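Local coordinates for tRNA threonylcarbamoyladenosine biosynthesis protein TsaB (Pseudomonas aeruginosa, PDB 5BR9), which probably takes part in threonylcarbamoyladenosine biosynthesis on tRNA, as a TsaB-type member of the KAE1/TsaD family, at residues S23-H28 / P194-L199; T173-V178 / V186-S191; V60-V65 / F92-P97. All coordinates share one frame; numbering follows the deposited sequence.

Interaction 1. Residues S23-H28 / P194-L199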
ATOM      1  N   SER A  23       5.874   0.702 -14.298  1.00 27.22           N
ATOM      2  CA  SER A  23       5.631   1.555 -15.448  1.00 24.13           C
ATOM      3  C   SER A  23       4.504   2.545 -15.204  1.00 31.63           C
ATOM      4  O   SER A  23       3.611   2.316 -14.368  1.00 26.43           O
ATOM      5  CB  SER A  23       5.347   0.708 -16.693  1.00 24.63           C
ATOM      6  OG  SER A  23       4.149  -0.015 -16.564  1.00 35.40           O
ATOM      7  N   VAL A  24       4.593   3.674 -15.905  1.00 22.18           N
ATOM      8  CA  VAL A  24       3.644   4.760 -15.753  1.00 24.96           C
ATOM      9  C   VAL A  24       3.301   5.286 -17.140  1.00 26.32           C
ATOM     10  O   VAL A  24       4.117   5.254 -18.055  1.00 30.07           O
ATOM     11  CB  VAL A  24       4.212   5.878 -14.842  1.00 30.82           C
ATOM     12  CG1 VAL A  24       4.542   5.326 -13.440  1.00 27.01           C
ATOM     13  CG2 VAL A  24       5.457   6.504 -15.469  1.00 30.45           C
ATOM     14  N   ALA A  25       2.093   5.783 -17.308  1.00 22.52           N
ATOM     15  CA  ALA A  25       1.705   6.281 -18.613  1.00 20.77           C
ATOM     16  C   ALA A  25       0.740   7.426 -18.417  1.00 21.44           C
ATOM     17  O   ALA A  25       0.095   7.546 -17.367  1.00 25.34           O
ATOM     18  CB  ALA A  25       1.095   5.166 -19.473  1.00 21.38           C
ATOM     19  N   LEU A  26       0.683   8.297 -19.412  1.00 26.84           N
ATOM     20  CA  LEU A  26      -0.124   9.492 -19.323  1.00 23.34           C
ATOM     21  C   LEU A  26      -0.803   9.752 -20.641  1.00 28.02           C
ATOM     22  O   LEU A  26      -0.154   9.707 -21.700  1.00 23.79           O
ATOM     23  CB  LEU A  26       0.747  10.678 -18.927  1.00 22.99           C
ATOM     24  CG  LEU A  26       0.012  12.009 -18.841  1.00 29.42           C
ATOM     25  CD1 LEU A  26      -0.889  12.005 -17.627  1.00 36.43           C
ATOM     26  CD2 LEU A  26       1.007  13.132 -18.741  1.00 27.70           C
ATOM     27  N   LEU A  27      -2.106  10.024 -20.569  1.00 27.92           N
ATOM     28  CA  LEU A  27      -2.876  10.466 -21.728  1.00 33.25           C
ATOM     29  C   LEU A  27      -3.150  11.938 -21.519  1.00 34.18           C
ATOM     30  O   LEU A  27      -3.604  12.342 -20.442  1.00 30.21           O
ATOM     31  CB  LEU A  27      -4.196   9.698 -21.903  1.00 24.07           C
ATOM     32  CG  LEU A  27      -5.142  10.226 -22.996  1.00 35.34           C
ATOM     33  CD1 LEU A  27      -4.599   9.942 -24.393  1.00 27.13           C
ATOM     34  CD2 LEU A  27      -6.571   9.679 -22.863  1.00 28.14           C
ATOM     35  N   HIS A  28      -2.823  12.734 -22.535  1.00 30.51           N
ATOM     36  CA  HIS A  28      -3.028  14.167 -22.481  1.00 29.38           C
ATOM     37  C   HIS A  28      -3.233  14.683 -23.905  1.00 29.74           C
ATOM     38  O   HIS A  28      -2.449  14.356 -24.791  1.00 38.81           O
ATOM     39  CB  HIS A  28      -1.843  14.870 -21.810  1.00 25.58           C
ATOM     40  CG  HIS A  28      -2.009  16.355 -21.704  1.00 36.83           C
ATOM     41  ND1 HIS A  28      -1.307  17.248 -22.488  1.00 38.89           N
ATOM     42  CD2 HIS A  28      -2.821  17.103 -20.912  1.00 32.54           C
ATOM     43  CE1 HIS A  28      -1.669  18.481 -22.180  1.00 38.23           C
ATOM     44  NE2 HIS A  28      -2.585  18.421 -21.227  1.00 41.88           N
ATOM     45  N   PRO A 194       2.786  -6.902 -17.951  1.00 27.08           N
ATOM     46  CA  PRO A 194       1.913  -5.734 -18.088  1.00 29.89           C
ATOM     47  C   PRO A 194       2.696  -4.462 -18.395  1.00 28.59           C
ATOM     48  O   PRO A 194       3.825  -4.340 -17.973  1.00 35.25           O
ATOM     49  CB  PRO A 194       1.244  -5.634 -16.715  1.00 29.69           C
ATOM     50  CG  PRO A 194       1.272  -7.005 -16.192  1.00 29.57           C
ATOM     51  CD  PRO A 194       2.569  -7.589 -16.663  1.00 26.71           C
ATOM     52  N   HIS A 195       2.093  -3.537 -19.124  1.00 29.43           N
ATOM     53  CA  HIS A 195       2.740  -2.288 -19.502  1.00 25.62           C
ATOM     54  C   HIS A 195       1.713  -1.153 -19.314  1.00 29.56           C
ATOM     55  O   HIS A 195       0.570  -1.252 -19.775  1.00 30.12           O
ATOM     56  CB  HIS A 195       3.228  -2.391 -20.942  1.00 27.91           C
ATOM     57  CG  HIS A 195       4.208  -1.345 -21.349  1.00 33.93           C
ATOM     58  ND1 HIS A 195       3.929   0.004 -21.293  1.00 40.28           N
ATOM     59  CD2 HIS A 195       5.445  -1.451 -21.889  1.00 34.17           C
ATOM     60  CE1 HIS A 195       4.971   0.685 -21.735  1.00 32.75           C
ATOM     61  NE2 HIS A 195       5.900  -0.175 -22.113  1.00 30.83           N
ATOM     62  N   ALA A 196       2.098  -0.095 -18.609  1.00 30.67           N
ATOM     63  CA  ALA A 196       1.177   1.006 -18.321  1.00 28.35           C
ATOM     64  C   ALA A 196       0.582   1.626 -19.589  1.00 29.55           C
ATOM     65  O   ALA A 196      -0.533   2.159 -19.566  1.00 27.86           O
ATOM     66  CB  ALA A 196       1.876   2.066 -17.501  1.00 27.79           C
ATOM     67  N   GLU A 197       1.318   1.559 -20.692  1.00 19.87           N
ATOM     68  CA  GLU A 197       0.801   2.057 -21.973  1.00 28.79           C
ATOM     69  C   GLU A 197      -0.508   1.356 -22.366  1.00 27.34           C
ATOM     70  O   GLU A 197      -1.455   1.980 -22.857  1.00 26.43           O
ATOM     71  CB  GLU A 197       1.835   1.885 -23.080  1.00 31.31           C
ATOM     72  CG  GLU A 197       1.299   2.265 -24.450  1.00 47.00           C
ATOM     73  CD  GLU A 197       2.334   2.170 -25.552  1.00 59.04           C
ATOM     74  OE1 GLU A 197       3.490   1.785 -25.272  1.00 63.29           O
ATOM     75  OE2 GLU A 197       1.984   2.486 -26.707  1.00 66.18           O
ATOM     76  N   ASP A 198      -0.562   0.050 -22.144  1.00 23.11           N
ATOM     77  CA  ASP A 198      -1.750  -0.718 -22.503  1.00 28.80           C
ATOM     78  C   ASP A 198      -2.811  -0.628 -21.406  1.00 30.48           C
ATOM     79  O   ASP A 198      -4.016  -0.677 -21.691  1.00 24.25           O
ATOM     80  CB  ASP A 198      -1.350  -2.159 -22.808  1.00 25.98           C
ATOM     81  CG  ASP A 198      -0.255  -2.220 -23.859  1.00 33.85           C
ATOM     82  OD1 ASP A 198      -0.538  -1.888 -25.038  1.00 31.10           O
ATOM     83  OD2 ASP A 198       0.898  -2.550 -23.503  1.00 35.82           O
ATOM     84  N   LEU A 199      -2.361  -0.450 -20.164  1.00 24.41           N
ATOM     85  CA  LEU A 199      -3.267  -0.102 -19.068  1.00 25.20           C
ATOM     86  C   LEU A 199      -3.995   1.199 -19.398  1.00 24.12           C
ATOM     87  O   LEU A 199      -5.201   1.316 -19.199  1.00 24.55           O
ATOM     88  CB  LEU A 199      -2.499   0.047 -17.757  1.00 21.58           C
ATOM     89  CG  LEU A 199      -3.224   0.735 -16.593  1.00 19.70           C
ATOM     90  CD1 LEU A 199      -4.448  -0.041 -16.218  1.00 16.78           C
ATOM     91  CD2 LEU A 199      -2.289   0.822 -15.395  1.00 21.31           C
TER
HETATM   92  O   HOH W   1       4.776  -2.556 -15.620  1.00 50.33           O
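Ser23 and Ala196 meet through a single direct hydrogen bond, from Ala196 N to Ser23 OG, at 2.9 Å and a moderately bent 143°. The hydroxyl gets there because chi1 is 66°, which sets OG between the backbone N and the carbonyl carbon of its own residue. Water 1 adds a second link: it sits 2.8 Å from Ser23 OG and donates to Pro194 O at 3.1 Å. The hydroxyl of this buried serine thus binds the first amide of the helix directly and the loop before it through the water.

The apolar part is made by small groups. Ala196 CB presses against the backbone of the strand, 3.5 Å from Val24 N, and also touches Ser23 OG. Next to it, Ala25 CB lies 3.8 Å from Ala196 CB and closer still, 3.4 Å, to Ala196 O. With nothing bulkier than a serine and two alanine side chains at the contact, helix start and strand come together with CA atoms of Val24 and Ala196 5.2 Å apart.

The helix start is capped by His195, whose ND1 accepts from Glu197 N at 3.1 Å, with the donor nearly in the ring plane. The same imidazole stacks on Tyr36 of the adjoining strand, and His195 O takes the amides of both Asp198 and Leu199.

Ser23 and Ala25 turn toward helix 196-208, whereas Val24 and Leu26 pack on helix 43-58. A mixed sheet with helices on both faces, helix 196-208 being reached as the chain returns from the second sheet, is characteristic of the RNase H-like domains of the actin-type ATPase fold.

Interaction 2. Residues T173-V178 / V186-S191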
ATOM      1  N   THR A 173       3.452 -15.052 -17.958  1.00 20.08           N
ATOM      2  CA  THR A 173       4.353 -15.991 -17.288  1.00 23.05           C
ATOM      3  C   THR A 173       3.681 -17.311 -16.923  1.00 26.58           C
ATOM      4  O   THR A 173       4.361 -18.301 -16.640  1.00 26.52           O
ATOM      5  CB  THR A 173       4.920 -15.390 -15.994  1.00 26.18           C
ATOM      6  OG1 THR A 173       3.836 -15.100 -15.100  1.00 24.69           O
ATOM      7  CG2 THR A 173       5.714 -14.093 -16.281  1.00 25.50           C
ATOM      8  N   GLY A 174       2.349 -17.318 -16.910  1.00 27.36           N
ATOM      9  CA  GLY A 174       1.589 -18.537 -16.668  1.00 24.98           C
ATOM     10  C   GLY A 174       1.840 -19.596 -17.734  1.00 26.04           C
ATOM     11  O   GLY A 174       1.625 -20.786 -17.514  1.00 25.78           O
ATOM     12  N   TRP A 175       2.300 -19.158 -18.900  1.00 23.87           N
ATOM     13  CA  TRP A 175       2.540 -20.063 -20.003  1.00 26.87           C
ATOM     14  C   TRP A 175       3.801 -20.889 -19.808  1.00 27.59           C
ATOM     15  O   TRP A 175       4.074 -21.784 -20.610  1.00 22.73           O
ATOM     16  CB  TRP A 175       2.563 -19.281 -21.323  1.00 21.64           C
ATOM     17  CG  TRP A 175       1.145 -18.919 -21.689  1.00 26.69           C
ATOM     18  CD1 TRP A 175       0.503 -17.734 -21.443  1.00 32.36           C
ATOM     19  CD2 TRP A 175       0.173 -19.783 -22.291  1.00 27.56           C
ATOM     20  NE1 TRP A 175      -0.801 -17.802 -21.873  1.00 26.34           N
ATOM     21  CE2 TRP A 175      -1.031 -19.052 -22.395  1.00 30.98           C
ATOM     22  CE3 TRP A 175       0.201 -21.105 -22.753  1.00 25.67           C
ATOM     23  CZ2 TRP A 175      -2.191 -19.596 -22.950  1.00 27.85           C
ATOM     24  CZ3 TRP A 175      -0.955 -21.643 -23.319  1.00 26.01           C
ATOM     25  CH2 TRP A 175      -2.133 -20.889 -23.404  1.00 25.56           C
ATOM     26  N   GLY A 176       4.522 -20.642 -18.706  1.00 23.43           N
ATOM     27  CA  GLY A 176       5.575 -21.552 -18.280  1.00 20.14           C
ATOM     28  C   GLY A 176       5.012 -22.946 -18.030  1.00 28.74           C
ATOM     29  O   GLY A 176       5.724 -23.935 -18.136  1.00 26.57           O
ATOM     30  N   TYR A 177       3.704 -23.033 -17.787  1.00 27.28           N
ATOM     31  CA  TYR A 177       3.047 -24.317 -17.537  1.00 27.06           C
ATOM     32  C   TYR A 177       2.358 -24.920 -18.779  1.00 28.72           C
ATOM     33  O   TYR A 177       1.492 -25.781 -18.649  1.00 33.81           O
ATOM     34  CB  TYR A 177       1.995 -24.178 -16.425  1.00 22.45           C
ATOM     35  CG  TYR A 177       2.509 -23.866 -15.037  1.00 32.85           C
ATOM     36  CD1 TYR A 177       2.701 -24.884 -14.111  1.00 33.39           C
ATOM     37  CD2 TYR A 177       2.788 -22.561 -14.643  1.00 39.08           C
ATOM     38  CE1 TYR A 177       3.155 -24.621 -12.849  1.00 44.42           C
ATOM     39  CE2 TYR A 177       3.249 -22.289 -13.379  1.00 46.06           C
ATOM     40  CZ  TYR A 177       3.429 -23.324 -12.481  1.00 56.50           C
ATOM     41  OH  TYR A 177       3.887 -23.071 -11.209  1.00 64.97           O
ATOM     42  N   VAL A 178       2.741 -24.481 -19.974  1.00 26.78           N
ATOM     43  CA  VAL A 178       2.041 -24.893 -21.193  1.00 29.06           C
ATOM     44  C   VAL A 178       1.984 -26.433 -21.385  1.00 34.07           C
ATOM     45  O   VAL A 178       0.966 -26.974 -21.841  1.00 33.28           O
ATOM     46  CB  VAL A 178       2.668 -24.195 -22.438  1.00 32.85           C
ATOM     47  CG1 VAL A 178       4.150 -24.558 -22.605  1.00 21.59           C
ATOM     48  CG2 VAL A 178       1.869 -24.512 -23.681  1.00 21.30           C
ATOM     49  N   VAL A 186      -0.658 -21.783 -31.329  1.00 33.59           N
ATOM     50  CA  VAL A 186       0.459 -21.890 -32.259  1.00 33.95           C
ATOM     51  C   VAL A 186       1.640 -21.085 -31.718  1.00 41.58           C
ATOM     52  O   VAL A 186       2.775 -21.541 -31.757  1.00 51.90           O
ATOM     53  CB  VAL A 186       0.062 -21.413 -33.672  1.00 34.87           C
ATOM     54  CG1 VAL A 186       1.281 -21.350 -34.568  1.00 34.95           C
ATOM     55  CG2 VAL A 186      -0.962 -22.367 -34.281  1.00 33.52           C
ATOM     56  N   ALA A 187       1.362 -19.904 -31.177  1.00 35.01           N
ATOM     57  CA  ALA A 187       2.416 -19.038 -30.677  1.00 35.64           C
ATOM     58  C   ALA A 187       2.128 -18.454 -29.292  1.00 35.09           C
ATOM     59  O   ALA A 187       0.986 -18.145 -28.953  1.00 34.87           O
ATOM     60  CB  ALA A 187       2.657 -17.918 -31.671  1.00 33.40           C
ATOM     61  N   LEU A 188       3.177 -18.281 -28.499  1.00 37.99           N
ATOM     62  CA  LEU A 188       3.029 -17.683 -27.179  1.00 33.34           C
ATOM     63  C   LEU A 188       4.257 -16.860 -26.757  1.00 29.93           C
ATOM     64  O   LEU A 188       5.318 -16.935 -27.368  1.00 33.29           O
ATOM     65  CB  LEU A 188       2.735 -18.780 -26.138  1.00 27.89           C
ATOM     66  CG  LEU A 188       3.629 -20.017 -26.025  1.00 30.95           C
ATOM     67  CD1 LEU A 188       4.932 -19.708 -25.320  1.00 30.82           C
ATOM     68  CD2 LEU A 188       2.899 -21.123 -25.289  1.00 32.64           C
ATOM     69  N   ASP A 189       4.092 -16.067 -25.706  1.00 24.22           N
ATOM     70  CA  ASP A 189       5.196 -15.345 -25.113  1.00 24.52           C
ATOM     71  C   ASP A 189       5.070 -15.477 -23.597  1.00 24.75           C
ATOM     72  O   ASP A 189       4.293 -14.758 -22.972  1.00 25.34           O
ATOM     73  CB  ASP A 189       5.193 -13.860 -25.523  1.00 30.53           C
ATOM     74  CG  ASP A 189       6.423 -13.090 -25.005  1.00 38.01           C
ATOM     75  OD1 ASP A 189       7.218 -13.639 -24.198  1.00 33.47           O
ATOM     76  OD2 ASP A 189       6.586 -11.908 -25.391  1.00 45.39           O
ATOM     77  N   ALA A 190       5.845 -16.378 -23.009  1.00 22.95           N
ATOM     78  CA  ALA A 190       5.742 -16.628 -21.584  1.00 29.90           C
ATOM     79  C   ALA A 190       6.499 -15.572 -20.745  1.00 28.48           C
ATOM     80  O   ALA A 190       6.481 -15.610 -19.519  1.00 33.32           O
ATOM     81  CB  ALA A 190       6.257 -18.024 -21.277  1.00 20.22           C
ATOM     82  N   SER A 191       7.162 -14.628 -21.392  1.00 26.60           N
ATOM     83  CA  SER A 191       7.878 -13.611 -20.622  1.00 33.59           C
ATOM     84  C   SER A 191       7.211 -12.225 -20.694  1.00 33.61           C
ATOM     85  O   SER A 191       7.686 -11.263 -20.088  1.00 37.07           O
ATOM     86  CB  SER A 191       9.331 -13.528 -21.076  1.00 34.61           C
ATOM     87  OG  SER A 191       9.413 -12.790 -22.275  1.00 46.45           O
TER
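The indole of Trp175 meets Leu188 across this contact obliquely, its CE3 lying 3.7 Å from Leu188 CD2, while Val178 CB of its own segment sits in plane at the ring edge. Trp168 and Ala123 of the sheet and Met181 and Pro185 of the following loop also touch the Trp175 side chain, and NE1 donates to Ala121 O. The motif is a 3-10 segment packed beside the end strand, 187-189, of the second RNase H-like sheet; in the 3-10 segment the amides of Gly176, Tyr177 and Val178 each bond the carbonyl three residues back.

Leu188 holds its CG between its own backbone N and carbonyl carbon (chi1 52°), and from there CD2 also reaches Val178 CG2, at 3.9 Å, so one methyl rests on both side chains. Farther along, Ala190 CB lies against Trp175 CB, 3.9 Å away.

At the start of the 3-10 segment the link is polar but unconventional: Thr173 CA makes a CA-H...O contact of 3.1 Å with Ala190 O. Thr173 OG1 accepts from Asp125 N.

At the end of the strand the chain bends in an Asx turn: Ser191 N donates to Asp189 OD1 at 3.0 Å, approaching from above the carboxylate plane, 39° out of it.

Interaction 3. Residues V60-V65 / F92-P97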
ATOM      1  N   VAL A  60       2.736  18.550 -17.734  1.00 27.89           N
ATOM      2  CA  VAL A  60       1.390  18.416 -17.185  1.00 26.63           C
ATOM      3  C   VAL A  60       1.416  18.438 -15.657  1.00 33.33           C
ATOM      4  O   VAL A  60       2.221  17.732 -15.029  1.00 30.62           O
ATOM      5  CB  VAL A  60       0.696  17.130 -17.711  1.00 25.46           C
ATOM      6  CG1 VAL A  60      -0.641  16.917 -17.009  1.00 24.32           C
ATOM      7  CG2 VAL A  60       0.489  17.226 -19.216  1.00 25.96           C
ATOM      8  N   ALA A  61       0.538  19.250 -15.068  1.00 26.02           N
ATOM      9  CA  ALA A  61       0.405  19.306 -13.614  1.00 29.62           C
ATOM     10  C   ALA A  61      -0.493  18.185 -13.128  1.00 30.78           C
ATOM     11  O   ALA A  61      -1.429  17.778 -13.828  1.00 28.66           O
ATOM     12  CB  ALA A  61      -0.145  20.642 -13.163  1.00 26.16           C
ATOM     13  N   LEU A  62      -0.207  17.697 -11.926  1.00 28.74           N
ATOM     14  CA  LEU A  62      -1.004  16.639 -11.329  1.00 28.67           C
ATOM     15  C   LEU A  62      -2.479  17.071 -11.264  1.00 31.26           C
ATOM     16  O   LEU A  62      -3.384  16.250 -11.466  1.00 21.64           O
ATOM     17  CB  LEU A  62      -0.467  16.272  -9.934  1.00 32.80           C
ATOM     18  CG  LEU A  62      -1.085  15.016  -9.301  1.00 35.15           C
ATOM     19  CD1 LEU A  62      -0.814  13.776 -10.158  1.00 25.77           C
ATOM     20  CD2 LEU A  62      -0.569  14.813  -7.885  1.00 29.65           C
ATOM     21  N   SER A  63      -2.726  18.357 -11.024  1.00 22.97           N
ATOM     22  CA  SER A  63      -4.108  18.828 -10.893  1.00 22.80           C
ATOM     23  C   SER A  63      -4.918  18.674 -12.186  1.00 22.70           C
ATOM     24  O   SER A  63      -6.145  18.670 -12.152  1.00 31.63           O
ATOM     25  CB  SER A  63      -4.146  20.286 -10.445  1.00 23.73           C
ATOM     26  OG  SER A  63      -3.478  21.134 -11.359  1.00 29.62           O
ATOM     27  N   ALA A  64      -4.236  18.487 -13.313  1.00 26.37           N
ATOM     28  CA  ALA A  64      -4.909  18.346 -14.607  1.00 27.97           C
ATOM     29  C   ALA A  64      -5.456  16.927 -14.832  1.00 27.06           C
ATOM     30  O   ALA A  64      -6.256  16.701 -15.750  1.00 30.94           O
ATOM     31  CB  ALA A  64      -3.942  18.712 -15.743  1.00 23.83           C
ATOM     32  N   VAL A  65      -5.037  15.991 -13.983  1.00 28.15           N
ATOM     33  CA  VAL A  65      -5.434  14.580 -14.089  1.00 28.05           C
ATOM     34  C   VAL A  65      -6.904  14.367 -13.724  1.00 28.29           C
ATOM     35  O   VAL A  65      -7.367  14.791 -12.654  1.00 28.30           O
ATOM     36  CB  VAL A  65      -4.516  13.698 -13.212  1.00 30.06           C
ATOM     37  CG1 VAL A  65      -5.035  12.268 -13.130  1.00 19.75           C
ATOM     38  CG2 VAL A  65      -3.072  13.738 -13.729  1.00 26.06           C
ATOM     39  N   PHE A  92      -7.522  10.483  -3.367  1.00 27.50           N
ATOM     40  CA  PHE A  92      -8.220  11.129  -2.253  1.00 23.90           C
ATOM     41  C   PHE A  92      -7.815  12.606  -2.141  1.00 29.53           C
ATOM     42  O   PHE A  92      -8.640  13.485  -1.860  1.00 31.43           O
ATOM     43  CB  PHE A  92      -7.917  10.398  -0.965  1.00 21.72           C
ATOM     44  CG  PHE A  92      -8.609  10.953   0.254  1.00 22.17           C
ATOM     45  CD1 PHE A  92      -9.861  10.494   0.630  1.00 27.05           C
ATOM     46  CD2 PHE A  92      -7.981  11.891   1.047  1.00 22.47           C
ATOM     47  CE1 PHE A  92     -10.473  10.963   1.773  1.00 25.49           C
ATOM     48  CE2 PHE A  92      -8.593  12.381   2.185  1.00 28.14           C
ATOM     49  CZ  PHE A  92      -9.845  11.914   2.547  1.00 28.95           C
ATOM     50  N   ALA A  93      -6.524  12.864  -2.317  1.00 24.07           N
ATOM     51  CA  ALA A  93      -6.012  14.221  -2.209  1.00 26.35           C
ATOM     52  C   ALA A  93      -6.467  15.104  -3.370  1.00 23.67           C
ATOM     53  O   ALA A  93      -6.783  16.270  -3.158  1.00 24.03           O
ATOM     54  CB  ALA A  93      -4.509  14.198  -2.121  1.00 21.77           C
ATOM     55  N   LEU A  94      -6.515  14.548  -4.584  1.00 24.47           N
ATOM     56  CA  LEU A  94      -6.929  15.316  -5.761  1.00 26.24           C
ATOM     57  C   LEU A  94      -8.448  15.426  -5.812  1.00 29.54           C
ATOM     58  O   LEU A  94      -8.989  16.366  -6.406  1.00 28.41           O
ATOM     59  CB  LEU A  94      -6.421  14.681  -7.072  1.00 20.41           C
ATOM     60  CG  LEU A  94      -4.918  14.622  -7.364  1.00 27.34           C
ATOM     61  CD1 LEU A  94      -4.632  13.734  -8.571  1.00 21.29           C
ATOM     62  CD2 LEU A  94      -4.286  16.034  -7.547  1.00 22.59           C
ATOM     63  N   GLN A  95      -9.111  14.460  -5.169  1.00 26.67           N
ATOM     64  CA  GLN A  95     -10.564  14.251  -5.242  1.00 24.35           C
ATOM     65  C   GLN A  95     -10.945  13.856  -6.655  1.00 27.77           C
ATOM     66  O   GLN A  95     -11.826  14.447  -7.273  1.00 31.39           O
ATOM     67  CB  GLN A  95     -11.344  15.486  -4.772  1.00 24.20           C
ATOM     68  CG  GLN A  95     -10.924  15.946  -3.378  1.00 25.76           C
ATOM     69  CD  GLN A  95     -11.836  16.999  -2.795  1.00 33.78           C
ATOM     70  OE1 GLN A  95     -12.622  17.633  -3.509  1.00 29.83           O
ATOM     71  NE2 GLN A  95     -11.740  17.198  -1.486  1.00 27.98           N
ATOM     72  N   ARG A  96     -10.255  12.838  -7.150  1.00 22.52           N
ATOM     73  CA  ARG A  96     -10.490  12.267  -8.476  1.00 23.46           C
ATOM     74  C   ARG A  96     -10.752  10.770  -8.361  1.00 26.82           C
ATOM     75  O   ARG A  96     -10.368  10.150  -7.372  1.00 25.75           O
ATOM     76  CB  ARG A  96      -9.295  12.522  -9.397  1.00 20.77           C
ATOM     77  CG  ARG A  96      -9.089  13.964  -9.748  1.00 23.20           C
ATOM     78  CD  ARG A  96     -10.273  14.513 -10.573  1.00 20.20           C
ATOM     79  NE  ARG A  96     -10.073  15.943 -10.803  1.00 28.92           N
ATOM     80  CZ  ARG A  96     -10.867  16.720 -11.533  1.00 26.26           C
ATOM     81  NH1 ARG A  96     -11.942  16.215 -12.130  1.00 22.37           N
ATOM     82  NH2 ARG A  96     -10.570  18.013 -11.672  1.00 30.83           N
ATOM     83  N   PRO A  97     -11.434  10.188  -9.355  1.00 32.89           N
ATOM     84  CA  PRO A  97     -11.756   8.752  -9.241  1.00 27.08           C
ATOM     85  C   PRO A  97     -10.617   7.796  -9.630  1.00 23.36           C
ATOM     86  O   PRO A  97      -9.631   8.220 -10.234  1.00 24.64           O
ATOM     87  CB  PRO A  97     -12.974   8.594 -10.173  1.00 27.22           C
ATOM     88  CG  PRO A  97     -12.922   9.733 -11.104  1.00 27.75           C
ATOM     89  CD  PRO A  97     -12.136  10.850 -10.473  1.00 21.28           C
TER
HETATM   90  O   HOH W   2      -7.413  16.680 -10.420  1.00 29.27           O
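Arg96 reaches across to the carbonyl of Val65, and its side chain can be followed atom by atom. CB points toward the other segment without yet touching it. CG makes the first contact, 3.5 Å from Val65 O. The chain bends at chi2 (-65°), which places CD beside the same oxygen, at 3.6 Å. NE is close to it as well, but the angle is too poor for a direct bond; instead NE donates to water 2 at 2.8 Å. The water in turn donates to Val65 O at 2.9 Å and to Ser63 O, also at 2.9 Å. One water thus joins the NE of the guanidinium to the carbonyls of Ser63, within the 3-10 segment 62-64, and of Val65, just after it. Beyond NE the contact thins: CZ is at the margin of contact with Val65 O, and NH2, 4.5 Å from Ser63 O, is too far to bond it.

The apolar half lies with Leu94 in the last helical turn. Its two methyls straddle Leu62 CG, with CD2 and CD1 each 3.8 Å from it, and the two leucine side chains cross at about a right angle. With CG anti to the backbone N (chi1 -171°), the branch of Leu62 comes up against Leu94 although its CB does not point at it. Ala93 of the second subunit packs on Leu62 too, and on Ala93 of this chain, so the leucine contact borders the subunit interface.

Gln95, the first residue past helix 77-94, has positive phi, and the chain goes on to strand 98-101, while residues 60-65 lead into the neighbouring parallel strand 67-71. Pairing the entrances of two parallel strands joined by a helix, the contact belongs to a beta-alpha-beta crossover in the first RNase H-like sheet.

Interaction 1 is the buried one: small residues, one hydroxyl and a water fit a helix start to a strand near the chain's centre. Interaction 2 lies at the surface on the second sheet and relies on aromatic and aliphatic packing with a CA-H...O contact. Interaction 3, partly buried where the chain enters strands 67-71 and 98-101, combines leucines with a water bridge next to the other subunit. Interaction 1 uses strand 21-28 of the first sheet, interaction 3 the approaches to two others; they touch where His28 CG meets Val60 CG2, 3.6 Å apart. Interactions 2 and 3 have centres about 38 Å apart; a short loop leads from strand 187-189 to the helix of interaction 1.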